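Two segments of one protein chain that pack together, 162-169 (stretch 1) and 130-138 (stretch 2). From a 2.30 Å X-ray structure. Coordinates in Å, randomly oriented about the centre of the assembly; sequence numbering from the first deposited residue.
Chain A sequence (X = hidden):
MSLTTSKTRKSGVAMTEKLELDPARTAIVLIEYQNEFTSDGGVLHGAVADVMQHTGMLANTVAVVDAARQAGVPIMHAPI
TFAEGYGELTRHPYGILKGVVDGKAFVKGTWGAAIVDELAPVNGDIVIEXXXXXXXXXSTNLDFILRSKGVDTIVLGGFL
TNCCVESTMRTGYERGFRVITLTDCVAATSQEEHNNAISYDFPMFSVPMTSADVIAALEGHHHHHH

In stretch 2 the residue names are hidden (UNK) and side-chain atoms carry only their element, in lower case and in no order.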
# COMPACT_ATOMS: atom_id res chain seq x y z
N ASN A 162 5.72 20.73 -6.40
CA ASN A 162 4.33 20.57 -5.94
C ASN A 162 3.64 19.33 -6.48
O ASN A 162 2.46 19.12 -6.19
CB ASN A 162 3.46 21.82 -6.20
CG ASN A 162 3.44 22.22 -7.65
OD1 ASN A 162 4.47 22.16 -8.33
ND2 ASN A 162 2.28 22.56 -8.15
N CYS A 163 4.35 18.51 -7.23
CA CYS A 163 3.76 17.33 -7.80
C CYS A 163 4.38 16.08 -7.17
O CYS A 163 4.07 15.75 -6.03
CB CYS A 163 3.88 17.39 -9.31
SG CYS A 163 2.82 16.17 -10.12
N CYS A 164 5.30 15.43 -7.89
CA CYS A 164 5.99 14.22 -7.47
C CYS A 164 6.77 14.38 -6.16
O CYS A 164 6.81 13.46 -5.36
CB CYS A 164 6.94 13.76 -8.60
SG CYS A 164 6.19 13.88 -10.29
N VAL A 165 7.40 15.53 -5.94
CA VAL A 165 8.14 15.71 -4.70
C VAL A 165 7.14 15.79 -3.55
O VAL A 165 7.26 15.09 -2.54
CB VAL A 165 9.07 16.95 -4.70
CG1 VAL A 165 9.54 17.21 -3.30
CG2 VAL A 165 10.25 16.77 -5.66
N GLU A 166 6.11 16.59 -3.73
CA GLU A 166 5.13 16.69 -2.68
C GLU A 166 4.39 15.36 -2.44
O GLU A 166 4.10 15.03 -1.30
CB GLU A 166 4.17 17.81 -2.95
CG GLU A 166 3.60 18.39 -1.68
CD GLU A 166 2.63 19.52 -1.91
OE1 GLU A 166 3.04 20.51 -2.51
OE2 GLU A 166 1.47 19.42 -1.47
N SER A 167 4.10 14.61 -3.50
CA SER A 167 3.37 13.35 -3.33
C SER A 167 4.18 12.31 -2.54
O SER A 167 3.65 11.63 -1.66
CB SER A 167 2.98 12.76 -4.64
OG SER A 167 1.96 13.51 -5.18
N THR A 168 5.47 12.23 -2.87
CA THR A 168 6.38 11.38 -2.18
C THR A 168 6.58 11.77 -0.71
O THR A 168 6.75 10.92 0.12
CB THR A 168 7.71 11.43 -2.91
OG1 THR A 168 7.51 10.99 -4.26
CG2 THR A 168 8.79 10.55 -2.17
N MET A 169 6.69 13.05 -0.42
CA MET A 169 6.72 13.58 0.95
C MET A 169 5.46 13.18 1.73
O MET A 169 5.52 12.71 2.86
CB MET A 169 6.76 15.09 0.85
CG MET A 169 6.91 15.88 2.21
SD MET A 169 6.73 17.65 1.92
CE MET A 169 5.11 17.75 1.19
N UNK A 130 10.21 1.00 -11.45
CA UNK A 130 8.79 0.91 -11.49
C UNK A 130 8.07 2.24 -11.75
O UNK A 130 6.93 2.20 -12.22
N UNK A 131 8.71 3.39 -11.45
CA UNK A 131 7.97 4.65 -11.38
C UNK A 131 7.19 4.94 -12.65
O UNK A 131 7.76 5.06 -13.72
c UNK A 131 8.17 9.33 -9.19
n UNK A 131 7.07 10.00 -9.97
c UNK A 131 8.90 8.18 -9.96
c UNK A 131 8.84 5.88 -11.09
c UNK A 131 7.99 7.15 -10.65
N UNK A 132 5.88 5.08 -12.50
CA UNK A 132 4.98 5.43 -13.58
C UNK A 132 4.01 6.56 -13.24
O UNK A 132 3.37 7.10 -14.12
c UNK A 132 7.13 1.98 -16.61
n UNK A 132 7.50 0.98 -17.42
n UNK A 132 7.98 2.43 -15.67
c UNK A 132 4.17 4.23 -13.97
c UNK A 132 4.96 3.17 -14.67
n UNK A 132 5.93 2.52 -16.78
c UNK A 132 5.40 3.61 -16.00
N UNK A 133 3.89 6.90 -11.96
CA UNK A 133 3.01 7.95 -11.52
C UNK A 133 3.87 8.97 -10.86
O UNK A 133 5.05 9.08 -11.17
N UNK A 134 3.27 9.72 -9.95
CA UNK A 134 3.92 10.87 -9.35
C UNK A 134 4.50 10.55 -8.01
O UNK A 134 5.63 10.96 -7.65
c UNK A 134 1.06 11.64 -10.89
c UNK A 134 3.21 12.67 -11.72
c UNK A 134 2.92 12.01 -9.23
c UNK A 134 2.22 12.51 -10.52
N UNK A 135 3.71 9.86 -7.20
CA UNK A 135 4.21 9.46 -5.88
C UNK A 135 5.27 8.37 -6.07
O UNK A 135 5.00 7.37 -6.67
c UNK A 135 3.02 8.94 -5.07
c UNK A 135 3.42 8.54 -3.67
o UNK A 135 2.51 8.13 -2.91
o UNK A 135 4.63 8.59 -3.33
N UNK A 136 6.48 8.56 -5.59
CA UNK A 136 7.50 7.55 -5.74
C UNK A 136 7.10 6.23 -4.98
O UNK A 136 7.41 5.11 -5.41
c UNK A 136 8.91 8.11 -5.25
c UNK A 136 10.06 7.18 -5.61
o UNK A 136 9.17 9.37 -5.87
N UNK A 137 6.38 6.33 -3.86
CA UNK A 137 5.95 5.12 -3.15
C UNK A 137 4.86 4.32 -3.86
O UNK A 137 4.68 3.17 -3.54
c UNK A 137 6.98 7.21 -0.67
c UNK A 137 8.02 7.60 0.23
c UNK A 137 8.35 5.29 0.80
c UNK A 137 7.31 4.93 -0.08
c UNK A 137 5.49 5.46 -1.74
c UNK A 137 8.71 6.63 0.95
c UNK A 137 6.62 5.88 -0.80
N UNK A 138 4.15 4.89 -4.83
CA UNK A 138 2.93 4.19 -5.38
C UNK A 138 3.18 3.16 -6.50
O UNK A 138 2.32 2.35 -6.77
c UNK A 138 1.86 5.22 -5.86

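Position 130 has no side-chain atoms and lies out of reach of stretch 1. Its phi/psi of 110/-24 would jam a CB against the preceding carbonyl O, which by itself calls for glycine: G130.

Position 131 carries four carbons in a row ending in nitrogen. Its CA-to-CB bond points toward stretch 1, and the terminal nitrogen stops 4.0 Å from SG of C164. The unbranched chain with its amine defines lysine. NZ of K131 donates to the backbone O of 133 at 2.5 Å and of 134 at 2.9 Å, so the amine braces its own loop.

At 132 three carbons lead to a nitrogen and then to a carbon bearing two more nitrogens, a guanidinium. The side chain stays out of reach of stretch 1, 10.5 Å away at its nearest. This is arginine; NH1 of R132 donates to O of K131 at 3.3 Å.

Position 133 again lacks side-chain atoms, so it is glycine, G133. Here an ideal CB would find nothing of stretch 1 within 5.5 Å, and the contact gives no reason for the absence.

Position 134 has four carbons forked at the second, and points toward stretch 1, where it meets two sulfurs: the forked carbon lies 3.7 Å from SG of C163, one branch carbon 3.5 Å from SG of C164. Its backbone O also receives a CA-H...O contact from CA of C164 at 3.3 Å. The pattern is that of leucine, L134.

At 135 two carbons, the second carrying two oxygens, make a carboxylate. One oxygen lies 3.5 Å from CA of T168, while the CB atoms of 135 and S167 are 3.8 Å apart. This is aspartate. D135 occupies an N-cap position, its OD1 accepting from the backbone N of 137 at 2.9 Å.

Position 136 shows one carbon bearing an oxygen and a carbon. It binds T168 twice: its N donates to OG1 of T168 at 3.0 Å and 168°, nearly linear, and its side-chain oxygen donates to that same OG1 at 2.8 Å. Hence threonine, T136.

Position 137 is one carbon followed by a six-carbon ring without a hydroxyl. The ring presents its edge to T168, with one ring carbon 3.6 Å from T168 O. This is phenylalanine, F137, and that carbon is CE2.

Position 138 has a single side-chain carbon and makes no contact with stretch 1: alanine, A138.

The contact, burying 369 Å² in all, joins an apolar patch to a polar anchor. L134 packs against the cysteine sulfurs, and OG1 of T168 accepts both bonds from T136 while donating to O of C164 at 2.8 Å, linking T136 to T168 and, through the same OG1, to the carbonyl one turn earlier in the stretch 1 helix.

Stretch 2, residues 130-138: GKRGLDTFA
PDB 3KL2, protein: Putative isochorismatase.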